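Uncharacterized protein (Bacteroides eggerthii DSM 20697, PDB 4ECO) is of unknown function but is built from leucine-rich repeats, a curved scaffold that in many relatives binds other proteins. Local coordinates at residues A[260-265]-A[284-289]; A[314-319]-A[339-344]; A[344-349]-A[363-368]; A[359-364]-A[383-388]. All coordinates share one frame; numbering follows the deposited sequence. Where two conformers were deposited one is given.

Contact 1. Residues A[260-265]-A[284-289]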
loop_
_atom_site.group_PDB
_atom_site.type_symbol
_atom_site.label_atom_id
_atom_site.label_comp_id
_atom_site.label_asym_id
_atom_site.label_seq_id
_atom_site.Cartn_x
_atom_site.Cartn_y
_atom_site.Cartn_z
ATOM N N PRO A 260 3.986 -17.294 -13.752
ATOM C CA PRO A 260 4.236 -16.688 -15.074
ATOM C C PRO A 260 3.687 -17.430 -16.282
ATOM O O PRO A 260 3.521 -16.782 -17.329
ATOM C CB PRO A 260 5.759 -16.658 -15.162
ATOM C CG PRO A 260 6.221 -17.669 -14.208
ATOM C CD PRO A 260 5.265 -17.549 -13.063
ATOM N N ASN A 261 3.386 -18.731 -16.168
ATOM C CA ASN A 261 2.895 -19.449 -17.333
ATOM C C ASN A 261 1.341 -19.496 -17.371
ATOM O O ASN A 261 0.770 -20.097 -18.298
ATOM C CB ASN A 261 3.519 -20.832 -17.423
ATOM C CG ASN A 261 5.025 -20.738 -17.573
ATOM O OD1 ASN A 261 5.557 -19.913 -18.341
ATOM N ND2 ASN A 261 5.751 -21.526 -16.792
ATOM N N LEU A 262 0.673 -18.764 -16.460
ATOM C CA LEU A 262 -0.773 -18.622 -16.514
ATOM C C LEU A 262 -1.138 -17.693 -17.667
ATOM O O LEU A 262 -0.507 -16.649 -17.818
ATOM C CB LEU A 262 -1.357 -18.073 -15.186
ATOM C CG LEU A 262 -1.282 -18.929 -13.930
ATOM C CD1 LEU A 262 -1.957 -18.249 -12.792
ATOM C CD2 LEU A 262 -1.924 -20.289 -14.110
ATOM N N THR A 263 -2.136 -18.065 -18.483
ATOM C CA THR A 263 -2.623 -17.231 -19.585
ATOM C C THR A 263 -4.054 -16.835 -19.277
ATOM O O THR A 263 -4.634 -15.989 -19.966
ATOM C CB THR A 263 -2.480 -17.910 -20.951
ATOM O OG1 THR A 263 -3.001 -19.245 -20.917
ATOM C CG2 THR A 263 -1.058 -17.908 -21.449
ATOM N N LYS A 264 -4.610 -17.438 -18.209
ATOM C CA LYS A 264 -5.951 -17.205 -17.658
ATOM C C LYS A 264 -5.950 -17.652 -16.219
ATOM O O LYS A 264 -5.042 -18.370 -15.807
ATOM C CB LYS A 264 -7.049 -17.938 -18.476
ATOM C CG LYS A 264 -7.099 -19.454 -18.264
ATOM C CD LYS A 264 -8.247 -20.121 -18.978
ATOM C CE LYS A 264 -8.538 -21.447 -18.342
ATOM N NZ LYS A 264 -9.380 -22.297 -19.216
ATOM N N LEU A 265 -6.950 -17.241 -15.440
ATOM C CA LEU A 265 -7.054 -17.684 -14.039
ATOM C C LEU A 265 -7.607 -19.091 -14.005
ATOM O O LEU A 265 -8.461 -19.400 -14.850
ATOM C CB LEU A 265 -7.931 -16.742 -13.179
ATOM C CG LEU A 265 -7.427 -15.318 -12.972
ATOM C CD1 LEU A 265 -8.412 -14.520 -12.153
ATOM C CD2 LEU A 265 -6.071 -15.298 -12.282
ATOM N N ARG A 284 1.331 -11.747 -14.920
ATOM C CA ARG A 284 1.531 -10.921 -16.097
ATOM C C ARG A 284 1.604 -11.708 -17.380
ATOM O O ARG A 284 1.664 -11.088 -18.445
ATOM C CB ARG A 284 2.758 -10.054 -15.951
ATOM C CG ARG A 284 2.344 -8.690 -15.440
ATOM C CD ARG A 284 3.512 -7.806 -15.111
ATOM N NE ARG A 284 3.015 -6.528 -14.618
ATOM C CZ ARG A 284 3.772 -5.559 -14.136
ATOM N NH1 ARG A 284 5.094 -5.702 -14.086
ATOM N NH2 ARG A 284 3.216 -4.436 -13.687
ATOM N N GLY A 285 1.468 -13.037 -17.305
ATOM C CA GLY A 285 1.345 -13.873 -18.491
ATOM C C GLY A 285 -0.066 -13.775 -19.048
ATOM O O GLY A 285 -0.302 -14.085 -20.224
ATOM N N ILE A 286 -1.020 -13.349 -18.186
ATOM C CA ILE A 286 -2.443 -13.186 -18.488
ATOM C C ILE A 286 -2.675 -11.819 -19.106
ATOM O O ILE A 286 -2.378 -10.801 -18.470
ATOM C CB ILE A 286 -3.370 -13.384 -17.235
ATOM C CG1 ILE A 286 -2.917 -14.566 -16.324
ATOM C CG2 ILE A 286 -4.861 -13.488 -17.657
ATOM C CD1 ILE A 286 -3.741 -14.785 -15.035
ATOM N N SER A 287 -3.268 -11.792 -20.321
ATOM C CA SER A 287 -3.595 -10.541 -21.014
ATOM C C SER A 287 -4.587 -9.709 -20.199
ATOM O O SER A 287 -5.369 -10.269 -19.416
ATOM C CB SER A 287 -4.169 -10.821 -22.399
ATOM O OG SER A 287 -5.518 -11.257 -22.341
ATOM N N GLY A 288 -4.557 -8.394 -20.402
ATOM C CA GLY A 288 -5.452 -7.501 -19.688
ATOM C C GLY A 288 -6.909 -7.846 -19.898
ATOM O O GLY A 288 -7.711 -7.762 -18.957
ATOM N N GLU A 289 -7.237 -8.237 -21.147
ATOM C CA GLU A 289 -8.563 -8.614 -21.614
ATOM C C GLU A 289 -9.033 -9.896 -20.874
ATOM O O GLU A 289 -10.133 -9.947 -20.322
ATOM C CB GLU A 289 -8.517 -8.820 -23.153
ATOM C CG GLU A 289 -8.124 -7.601 -23.995
ATOM C CD GLU A 289 -6.748 -6.973 -23.812
ATOM O OE1 GLU A 289 -5.808 -7.689 -23.393
ATOM O OE2 GLU A 289 -6.616 -5.754 -24.075
HETATM O O HOH W 1 0.525 -15.240 -15.657
HETATM O O HOH W 2 -3.740 -14.280 -21.926
#
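In Ile-286 the first torsion (chi1 -41°) sets CG1 beside the backbone N and anti to the carbonyl carbon, and an extended chi2 of 177° carries CD1 onward to Leu-265. There CD1 of Ile-286 meets CD2 of Leu-265 at 3.6 Å. The two side chains cross at about a right angle. The rest of the isoleucine lies against the 260-265 segment: its CG1 is 4.0 Å from CB of Leu-262, and its second branch, CG2, rests on the backbone O of Thr-263 at 3.4 Å. A beta-branched residue suits this place because one arm can reach the leucine while the other covers main chain. Gly-285 suits its own place for the opposite reason, since a CB there would point toward the 260-265 segment, where the main chain of Pro-260 and Leu-262 lies close.

The polar link between the main chains runs through two waters. One accepts from Gly-285 N (2.9 Å from N to the water) and donates to Leu-262 O (2.8 Å from O to the water). The other accepts from Ser-287 N and donates to Thr-263 O, so each water relays one amide to one carbonyl.

Ser-287 is the N-cap of helix 288-300, its OG bonding to Gln-290 N. The same helix offers Leu-291 to both Leu-265 and Ile-286, and Asp-294 OD2 to Leu-265 N. The contact therefore joins the turn that follows strand 253-257 to the one that follows strand 277-279, its parallel neighbour, and both turns pack on the helix that comes next in the chain.

Contact 2. Residues A[314-319]-A[339-344]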
loop_
_atom_site.group_PDB
_atom_site.type_symbol
_atom_site.label_atom_id
_atom_site.label_comp_id
_atom_site.label_asym_id
_atom_site.label_seq_id
_atom_site.Cartn_x
_atom_site.Cartn_y
_atom_site.Cartn_z
ATOM N N TYR A 314 0.222 -5.687 -10.032
ATOM C CA TYR A 314 1.274 -6.255 -10.895
ATOM C C TYR A 314 0.648 -7.145 -12.013
ATOM O O TYR A 314 1.049 -8.282 -12.234
ATOM C CB TYR A 314 2.320 -7.034 -10.088
ATOM C CG TYR A 314 3.115 -6.191 -9.115
ATOM C CD1 TYR A 314 4.276 -5.535 -9.518
ATOM C CD2 TYR A 314 2.747 -6.101 -7.774
ATOM C CE1 TYR A 314 5.026 -4.774 -8.621
ATOM C CE2 TYR A 314 3.481 -5.326 -6.876
ATOM C CZ TYR A 314 4.633 -4.683 -7.301
ATOM O OH TYR A 314 5.388 -3.956 -6.424
ATOM N N ASN A 315 -0.327 -6.596 -12.719
ATOM C CA ASN A 315 -1.013 -7.318 -13.763
ATOM C C ASN A 315 -1.126 -6.429 -15.003
ATOM O O ASN A 315 -0.501 -5.362 -15.038
ATOM C CB ASN A 315 -2.379 -7.808 -13.254
ATOM C CG ASN A 315 -2.295 -9.110 -12.497
ATOM O OD1 ASN A 315 -1.737 -10.111 -12.977
ATOM N ND2 ASN A 315 -2.927 -9.161 -11.336
ATOM N N ASN A 316 -1.877 -6.878 -16.034
ATOM C CA ASN A 316 -1.970 -6.148 -17.284
ATOM C C ASN A 316 -3.356 -5.533 -17.556
ATOM O O ASN A 316 -3.602 -5.124 -18.706
ATOM C CB ASN A 316 -1.616 -7.090 -18.425
ATOM C CG ASN A 316 -0.246 -7.702 -18.337
ATOM O OD1 ASN A 316 0.796 -7.028 -18.182
ATOM N ND2 ASN A 316 -0.221 -9.010 -18.461
ATOM N N LEU A 317 -4.243 -5.426 -16.533
ATOM C CA LEU A 317 -5.598 -4.876 -16.691
ATOM C C LEU A 317 -5.616 -3.515 -17.371
ATOM O O LEU A 317 -4.903 -2.621 -16.922
ATOM C CB LEU A 317 -6.302 -4.722 -15.339
ATOM C CG LEU A 317 -6.676 -5.960 -14.566
ATOM C CD1 LEU A 317 -7.040 -5.585 -13.120
ATOM C CD2 LEU A 317 -7.806 -6.708 -15.258
ATOM N N LYS A 318 -6.423 -3.348 -18.437
ATOM C CA LYS A 318 -6.563 -2.046 -19.105
ATOM C C LYS A 318 -7.823 -1.349 -18.593
ATOM O O LYS A 318 -7.922 -0.135 -18.677
ATOM C CB LYS A 318 -6.570 -2.168 -20.639
ATOM C CG LYS A 318 -5.171 -2.254 -21.235
ATOM C CD LYS A 318 -5.252 -2.633 -22.691
ATOM C CE LYS A 318 -3.939 -3.141 -23.226
ATOM N NZ LYS A 318 -4.137 -3.968 -24.456
ATOM N N THR A 319 -8.753 -2.118 -18.014
ATOM C CA THR A 319 -10.004 -1.621 -17.420
ATOM C C THR A 319 -10.571 -2.715 -16.502
ATOM O O THR A 319 -10.054 -3.830 -16.473
ATOM C CB THR A 319 -11.034 -1.173 -18.514
ATOM O OG1 THR A 319 -12.079 -0.369 -17.936
ATOM C CG2 THR A 319 -11.632 -2.341 -19.284
ATOM N N TYR A 339 0.333 -1.084 -10.225
ATOM C CA TYR A 339 1.115 -1.465 -11.393
ATOM C C TYR A 339 0.335 -2.365 -12.343
ATOM O O TYR A 339 0.661 -3.542 -12.541
ATOM C CB TYR A 339 2.436 -2.146 -10.981
ATOM C CG TYR A 339 3.247 -1.350 -9.990
ATOM C CD1 TYR A 339 4.097 -0.335 -10.412
ATOM C CD2 TYR A 339 3.172 -1.612 -8.630
ATOM C CE1 TYR A 339 4.864 0.393 -9.500
ATOM C CE2 TYR A 339 3.932 -0.890 -7.709
ATOM C CZ TYR A 339 4.783 0.108 -8.150
ATOM O OH TYR A 339 5.541 0.809 -7.240
ATOM N N ASN A 340 -0.698 -1.788 -12.934
ATOM C CA ASN A 340 -1.500 -2.408 -13.979
ATOM C C ASN A 340 -1.384 -1.483 -15.191
ATOM O O ASN A 340 -0.458 -0.671 -15.231
ATOM C CB ASN A 340 -2.952 -2.657 -13.514
ATOM C CG ASN A 340 -3.195 -4.011 -12.884
ATOM O OD1 ASN A 340 -3.527 -4.982 -13.573
ATOM N ND2 ASN A 340 -3.113 -4.088 -11.556
ATOM N N GLN A 341 -2.303 -1.565 -16.150
ATOM C CA GLN A 341 -2.284 -0.701 -17.321
ATOM C C GLN A 341 -3.619 0.007 -17.458
ATOM O O GLN A 341 -4.061 0.276 -18.585
ATOM C CB GLN A 341 -2.006 -1.541 -18.565
ATOM C CG GLN A 341 -0.583 -2.004 -18.771
ATOM C CD GLN A 341 -0.536 -2.649 -20.137
ATOM O OE1 GLN A 341 -0.841 -3.837 -20.289
ATOM N NE2 GLN A 341 -0.285 -1.846 -21.185
ATOM N N LEU A 342 -4.306 0.223 -16.308
ATOM C CA LEU A 342 -5.645 0.816 -16.251
ATOM C C LEU A 342 -5.635 2.173 -16.930
ATOM O O LEU A 342 -4.837 3.034 -16.574
ATOM C CB LEU A 342 -6.165 0.929 -14.802
ATOM C CG LEU A 342 -6.373 -0.368 -13.996
ATOM C CD1 LEU A 342 -6.667 -0.045 -12.570
ATOM C CD2 LEU A 342 -7.516 -1.186 -14.532
ATOM N N GLU A 343 -6.460 2.322 -17.969
ATOM C CA GLU A 343 -6.549 3.538 -18.778
ATOM C C GLU A 343 -7.988 4.080 -18.821
ATOM O O GLU A 343 -8.949 3.300 -18.685
ATOM C CB GLU A 343 -6.040 3.273 -20.212
ATOM C CG GLU A 343 -6.851 2.232 -20.973
ATOM C CD GLU A 343 -6.303 1.723 -22.289
ATOM O OE1 GLU A 343 -5.113 1.973 -22.590
ATOM O OE2 GLU A 343 -7.062 1.025 -23.000
ATOM N N GLY A 344 -8.096 5.402 -19.031
ATOM C CA GLY A 344 -9.347 6.127 -19.201
ATOM C C GLY A 344 -10.206 6.237 -17.969
ATOM O O GLY A 344 -9.692 6.239 -16.840
#
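Asn-340 accepts the backbone N-H of Leu-317 on its OD1, 3.1 Å from Leu-317 N to Asn-340 OD1. The donor lies in the carbonyl plane, on a lone pair of the amide oxygen. The other end of the same amide, ND2, donates to the carbonyls of Cys-337 and Ile-312. Asn-315 repeats the pattern one turn earlier, its ND2 bonding to Ile-312 O and Val-280 O. Asparagine suits both positions because one flat, uncharged group can both give and take. This is the asparagine ladder of leucine-rich repeats.

Between the backbones, Gln-341 N donates to Leu-317 O at 2.9 Å, and Glu-343 N donates to Lys-318 O along a nearly straight line, with an N-H...O angle of 170°. The bond from Asn-315 N to Tyr-339 O is weak, but that oxygen also accepts from Arg-284 NH2. Asn-316 uses ND2 on the carbonyls of Arg-284 and Ile-286, while Lys-318 NZ pairs with Glu-289 and stays 6.0 Å from Glu-343 OE2.

Tyr-314 and Tyr-339 lie side by side, pointing the same way. Their planes are 23° apart and slid so far that the rings barely overlap, with CD2 of Tyr-339 over the rim of one Tyr-314 face. The Tyr-314 OH bonds to Leu-183 N. Among the buried apolar groups, Leu-342 CD2 packs on Leu-317 CB at 3.8 Å.

Neutral amides thus supply hydrogen-bond partners to buried peptide groups that make no regular strand, whereas the charged side chains of Lys-318 and Glu-343 are kept to the more exposed side.

Contact 3. Residues A[344-349]-A[363-368]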
loop_
_atom_site.group_PDB
_atom_site.type_symbol
_atom_site.label_atom_id
_atom_site.label_comp_id
_atom_site.label_asym_id
_atom_site.label_seq_id
_atom_site.Cartn_x
_atom_site.Cartn_y
_atom_site.Cartn_z
ATOM N N GLY A 344 -8.096 5.402 -19.031
ATOM C CA GLY A 344 -9.347 6.127 -19.201
ATOM C C GLY A 344 -10.206 6.237 -17.969
ATOM O O GLY A 344 -9.692 6.239 -16.840
ATOM N N LYS A 345 -11.530 6.374 -18.201
ATOM C CA LYS A 345 -12.539 6.473 -17.150
ATOM C C LYS A 345 -12.797 5.058 -16.620
ATOM O O LYS A 345 -12.896 4.113 -17.404
ATOM C CB LYS A 345 -13.810 7.168 -17.694
ATOM C CG LYS A 345 -14.962 7.335 -16.679
ATOM C CD LYS A 345 -15.916 8.503 -17.000
ATOM C CE LYS A 345 -16.663 8.435 -18.332
ATOM N NZ LYS A 345 -17.553 9.616 -18.555
ATOM N N LEU A 346 -12.813 4.893 -15.302
ATOM C CA LEU A 346 -12.999 3.561 -14.718
ATOM C C LEU A 346 -14.460 3.172 -14.582
ATOM O O LEU A 346 -15.255 4.008 -14.164
ATOM C CB LEU A 346 -12.357 3.450 -13.324
ATOM C CG LEU A 346 -10.888 3.144 -13.210
ATOM C CD1 LEU A 346 -10.499 3.027 -11.745
ATOM C CD2 LEU A 346 -10.531 1.862 -13.925
ATOM N N PRO A 347 -14.837 1.890 -14.802
ATOM C CA PRO A 347 -16.224 1.482 -14.495
ATOM C C PRO A 347 -16.476 1.629 -12.975
ATOM O O PRO A 347 -15.516 1.549 -12.196
ATOM C CB PRO A 347 -16.281 0.025 -14.980
ATOM C CG PRO A 347 -15.068 -0.142 -15.883
ATOM C CD PRO A 347 -14.037 0.747 -15.287
ATOM N N ALA A 348 -17.731 1.914 -12.552
ATOM C CA ALA A 348 -18.050 2.144 -11.129
ATOM C C ALA A 348 -18.716 0.940 -10.442
ATOM O O ALA A 348 -19.476 0.215 -11.079
ATOM C CB ALA A 348 -18.964 3.351 -10.996
ATOM N N PHE A 349 -18.449 0.758 -9.130
ATOM C CA PHE A 349 -19.073 -0.293 -8.303
ATOM C C PHE A 349 -20.437 0.171 -7.737
ATOM O O PHE A 349 -21.375 -0.631 -7.594
ATOM C CB PHE A 349 -18.157 -0.678 -7.122
ATOM C CG PHE A 349 -16.848 -1.334 -7.477
ATOM C CD1 PHE A 349 -16.755 -2.717 -7.588
ATOM C CD2 PHE A 349 -15.702 -0.575 -7.677
ATOM C CE1 PHE A 349 -15.544 -3.323 -7.926
ATOM C CE2 PHE A 349 -14.496 -1.182 -8.027
ATOM C CZ PHE A 349 -14.424 -2.550 -8.146
ATOM N N ASN A 363 -0.894 3.550 -12.645
ATOM C CA ASN A 363 -1.735 3.215 -13.792
ATOM C C ASN A 363 -1.796 4.448 -14.712
ATOM O O ASN A 363 -0.941 5.334 -14.626
ATOM C CB ASN A 363 -3.128 2.745 -13.337
ATOM C CG ASN A 363 -3.151 1.361 -12.770
ATOM O OD1 ASN A 363 -3.103 0.389 -13.496
ATOM N ND2 ASN A 363 -3.324 1.236 -11.480
ATOM N N GLN A 364 -2.790 4.500 -15.586
ATOM C CA GLN A 364 -2.950 5.607 -16.522
ATOM C C GLN A 364 -4.437 6.013 -16.558
ATOM O O GLN A 364 -4.993 6.348 -17.605
ATOM C CB GLN A 364 -2.395 5.201 -17.910
ATOM C CG GLN A 364 -0.857 5.102 -17.970
ATOM C CD GLN A 364 -0.080 6.429 -17.930
ATOM O OE1 GLN A 364 0.096 7.088 -18.943
ATOM N NE2 GLN A 364 0.407 6.842 -16.754
ATOM N N ILE A 365 -5.070 5.955 -15.374
ATOM C CA ILE A 365 -6.469 6.313 -15.134
ATOM C C ILE A 365 -6.616 7.827 -15.345
ATOM O O ILE A 365 -5.816 8.590 -14.807
ATOM C CB ILE A 365 -6.911 5.853 -13.717
ATOM C CG1 ILE A 365 -6.730 4.328 -13.562
ATOM C CG2 ILE A 365 -8.349 6.277 -13.417
ATOM C CD1 ILE A 365 -6.741 3.789 -12.120
ATOM N N THR A 366 -7.616 8.247 -16.146
ATOM C CA THR A 366 -7.858 9.664 -16.430
ATOM C C THR A 366 -9.052 10.207 -15.665
ATOM O O THR A 366 -9.140 11.432 -15.466
ATOM C CB THR A 366 -8.072 9.910 -17.923
ATOM O OG1 THR A 366 -9.182 9.132 -18.397
ATOM C CG2 THR A 366 -6.822 9.671 -18.736
ATOM N N GLU A 367 -9.977 9.316 -15.244
ATOM C CA GLU A 367 -11.175 9.758 -14.540
ATOM C C GLU A 367 -11.692 8.715 -13.574
ATOM O O GLU A 367 -11.752 7.538 -13.918
ATOM C CB GLU A 367 -12.263 10.066 -15.581
ATOM C CG GLU A 367 -13.407 10.961 -15.124
ATOM C CD GLU A 367 -14.322 11.426 -16.245
ATOM O OE1 GLU A 367 -13.858 11.516 -17.405
ATOM O OE2 GLU A 367 -15.512 11.693 -15.960
ATOM N N ILE A 368 -12.101 9.164 -12.375
ATOM C CA ILE A 368 -12.772 8.358 -11.352
ATOM C C ILE A 368 -14.243 8.798 -11.376
ATOM O O ILE A 368 -14.533 9.993 -11.200
ATOM C CB ILE A 368 -12.107 8.477 -9.968
ATOM C CG1 ILE A 368 -10.634 7.961 -9.980
ATOM C CG2 ILE A 368 -12.965 7.841 -8.868
ATOM C CD1 ILE A 368 -10.389 6.435 -10.237
#
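Gly-344 O takes the backbone N-H of Thr-366, with 3.0 Å from O to Thr-366 N, the donor standing above the carbonyl plane. A second, weak bond reaches the same oxygen from Glu-367 N. Farther along, Leu-346 N donates to Glu-367 O at 3.2 Å. The two segments run parallel, and the register slips by one residue between Gly-344 and Lys-345, which makes a beta bulge. Gly-344 suits the corner, for its positive phi of 69° favours glycine. Within the second segment Gln-364 NE2 donates to Asn-363 O.

On the outer side Lys-345 and Glu-367 lie side by side. Both send CG anti to the backbone N (chi1 180° and -160°), and CD of Lys-345 comes 3.4 Å from OE2 of Glu-367. The charged ends form a long salt bridge, with 3.9 Å from Lys-345 NZ to Glu-367 OE2. An alanine in place of Glu-367 would probably leave the Lys-345 ammonium without this carboxylate mate and its CD without the group it lies against.

The inner side is apolar. CD1 of Leu-346 touches CD1 of Ile-368 at 3.7 Å and CD1 of Ile-365 at 3.9 Å, branched residues suited to filling the interior of the repeat.

The chemistry is divided by side: main-chain bonds fix the spacing of the two turns, the long ion pair is likely to add modestly at the surface, and aliphatic methyls close the buried face.

Contact 4. Residues A[359-364]-A[383-388]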
loop_
_atom_site.group_PDB
_atom_site.type_symbol
_atom_site.label_atom_id
_atom_site.label_comp_id
_atom_site.label_asym_id
_atom_site.label_seq_id
_atom_site.Cartn_x
_atom_site.Cartn_y
_atom_site.Cartn_z
ATOM N N ASN A 359 -6.414 1.239 -3.452
ATOM C CA ASN A 359 -5.110 1.627 -3.959
ATOM C C ASN A 359 -5.063 1.334 -5.462
ATOM O O ASN A 359 -5.013 0.173 -5.858
ATOM C CB ASN A 359 -3.993 0.913 -3.191
ATOM C CG ASN A 359 -2.643 1.584 -3.325
ATOM O OD1 ASN A 359 -2.183 1.915 -4.441
ATOM N ND2 ASN A 359 -1.986 1.813 -2.176
ATOM N N LEU A 360 -5.151 2.404 -6.289
ATOM C CA LEU A 360 -5.157 2.351 -7.760
ATOM C C LEU A 360 -3.873 2.981 -8.331
ATOM O O LEU A 360 -3.815 3.312 -9.522
ATOM C CB LEU A 360 -6.402 3.087 -8.289
ATOM C CG LEU A 360 -7.778 2.555 -7.830
ATOM C CD1 LEU A 360 -8.898 3.468 -8.270
ATOM C CD2 LEU A 360 -8.036 1.148 -8.338
ATOM N N ALA A 361 -2.826 3.111 -7.483
ATOM C CA ALA A 361 -1.605 3.774 -7.883
ATOM C C ALA A 361 -0.886 3.029 -9.001
ATOM O O ALA A 361 -1.046 1.817 -9.160
ATOM C CB ALA A 361 -0.685 3.960 -6.696
ATOM N N TYR A 362 -0.131 3.799 -9.805
ATOM C CA TYR A 362 0.722 3.351 -10.882
ATOM C C TYR A 362 -0.091 2.706 -12.008
ATOM O O TYR A 362 0.042 1.514 -12.330
ATOM C CB TYR A 362 1.816 2.420 -10.364
ATOM C CG TYR A 362 2.800 3.116 -9.454
ATOM C CD1 TYR A 362 3.901 3.786 -9.973
ATOM C CD2 TYR A 362 2.636 3.102 -8.070
ATOM C CE1 TYR A 362 4.816 4.433 -9.138
ATOM C CE2 TYR A 362 3.530 3.774 -7.225
ATOM C CZ TYR A 362 4.634 4.415 -7.764
ATOM O OH TYR A 362 5.565 5.030 -6.955
ATOM N N ASN A 363 -0.894 3.550 -12.645
ATOM C CA ASN A 363 -1.735 3.215 -13.792
ATOM C C ASN A 363 -1.796 4.448 -14.712
ATOM O O ASN A 363 -0.941 5.334 -14.626
ATOM C CB ASN A 363 -3.128 2.745 -13.337
ATOM C CG ASN A 363 -3.151 1.361 -12.770
ATOM O OD1 ASN A 363 -3.103 0.389 -13.496
ATOM N ND2 ASN A 363 -3.324 1.236 -11.480
ATOM N N GLN A 364 -2.790 4.500 -15.586
ATOM C CA GLN A 364 -2.950 5.607 -16.522
ATOM C C GLN A 364 -4.437 6.013 -16.558
ATOM O O GLN A 364 -4.993 6.348 -17.605
ATOM C CB GLN A 364 -2.395 5.201 -17.910
ATOM C CG GLN A 364 -0.857 5.102 -17.970
ATOM C CD GLN A 364 -0.080 6.429 -17.930
ATOM O OE1 GLN A 364 0.096 7.088 -18.943
ATOM N NE2 GLN A 364 0.407 6.842 -16.754
ATOM N N SER A 383 -5.104 5.694 -2.164
ATOM C CA SER A 383 -4.152 6.165 -3.158
ATOM C C SER A 383 -4.652 6.059 -4.600
ATOM O O SER A 383 -5.085 4.996 -5.069
ATOM C CB SER A 383 -2.835 5.426 -3.054
ATOM O OG SER A 383 -1.914 6.052 -3.934
ATOM N N PHE A 384 -4.511 7.195 -5.305
ATOM C CA PHE A 384 -4.802 7.397 -6.712
ATOM C C PHE A 384 -3.546 7.933 -7.377
ATOM O O PHE A 384 -3.597 8.467 -8.490
ATOM C CB PHE A 384 -5.979 8.356 -6.882
ATOM C CG PHE A 384 -7.242 7.934 -6.179
ATOM C CD1 PHE A 384 -7.477 8.298 -4.850
ATOM C CD2 PHE A 384 -8.225 7.208 -6.854
ATOM C CE1 PHE A 384 -8.663 7.930 -4.204
ATOM C CE2 PHE A 384 -9.417 6.847 -6.209
ATOM C CZ PHE A 384 -9.633 7.229 -4.894
ATOM N N ALA A 385 -2.406 7.807 -6.677
ATOM C CA ALA A 385 -1.117 8.315 -7.132
ATOM C C ALA A 385 -0.640 7.653 -8.441
ATOM O O ALA A 385 -0.980 6.503 -8.715
ATOM C CB ALA A 385 -0.077 8.120 -6.056
ATOM N N HIS A 386 0.151 8.399 -9.243
ATOM C CA HIS A 386 0.777 7.947 -10.483
ATOM C C HIS A 386 -0.264 7.452 -11.463
ATOM O O HIS A 386 -0.346 6.265 -11.762
ATOM C CB HIS A 386 1.838 6.884 -10.224
ATOM C CG HIS A 386 3.008 7.393 -9.452
ATOM N ND1 HIS A 386 4.130 7.891 -10.089
ATOM C CD2 HIS A 386 3.188 7.480 -8.113
ATOM C CE1 HIS A 386 4.964 8.239 -9.122
ATOM N NE2 HIS A 386 4.439 8.021 -7.913
ATOM N N ASN A 387 -1.075 8.384 -11.943
ATOM C CA ASN A 387 -2.100 8.185 -12.960
ATOM C C ASN A 387 -2.136 9.434 -13.816
ATOM O O ASN A 387 -1.193 10.234 -13.778
ATOM C CB ASN A 387 -3.476 7.858 -12.354
ATOM C CG ASN A 387 -3.608 6.469 -11.796
ATOM O OD1 ASN A 387 -3.761 5.503 -12.529
ATOM N ND2 ASN A 387 -3.657 6.343 -10.476
ATOM N N LYS A 388 -3.215 9.609 -14.576
ATOM C CA LYS A 388 -3.390 10.745 -15.460
ATOM C C LYS A 388 -4.688 11.485 -15.115
ATOM O O LYS A 388 -5.368 11.939 -16.016
ATOM C CB LYS A 388 -3.390 10.260 -16.926
ATOM C CG LYS A 388 -2.064 9.656 -17.403
ATOM C CD LYS A 388 -1.990 9.580 -18.944
ATOM C CE LYS A 388 -1.530 10.867 -19.584
ATOM N NZ LYS A 388 -1.420 10.749 -21.059
#
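The rings of Tyr-362 and His-386 form an offset stack, with centroids 4.0 Å apart and planes only 10° from parallel. CD2 of His-386 lies over one face of the tyrosine toward its rim, while CE1 of Tyr-362 sits over the centre of the imidazole. Tyr-362 also stacks on Tyr-339 and His-386 on Tyr-411, so the rings continue from repeat to repeat of the leucine-rich repeat fold. Flat residues suit such a column because successive turns are closely spaced.

In the interior of the repeat, Leu-360 CD1 packs on Phe-384 CE2 at 4.0 Å. Backbone bonds join the turns, from Leu-360 N to Ser-383 O (2.9 Å), Tyr-362 N to Ala-385 O and Asn-363 N to His-386 O.

Asn-387 is a rung of the asparagine ladder. Its OD1 accepts from Ile-365 N, and its ND2 donates to both Leu-360 O and Phe-384 O. A leucine in its place would probably leave Ile-365 N without that acceptor and strip one donor each from Leu-360 O and Phe-384 O, all in buried surroundings. The amides of Asn-363 and Asn-387 are nearly coplanar, and Leu-360 O is gripped from opposite faces of its plane by Asn-363 ND2 at 2.9 Å and Asn-387 ND2 at 3.2 Å.

Overall arrangement
The four contacts follow one another along the leucine-rich repeat solenoid. Contact 1 comes first in the chain, contact 2 next with its centre about 13 Å away, and contacts 2, 3 and 4 lie with centres about 10 Å apart. Contact 1 meets contact 2 through Asn-316 ND2, bonded to Arg-284 O and Ile-286 O. Contacts 2 and 3 share Gly-344, and contacts 3 and 4 share Asn-363 and Gln-364. Contacts 1, 2 and 4 join the turns after parallel strands 253-257 to 381-383, whereas contact 3 pairs the chain beyond the corner at Gly-344 with strand 364-367. Together they tie successive turns into one continuous curved scaffold.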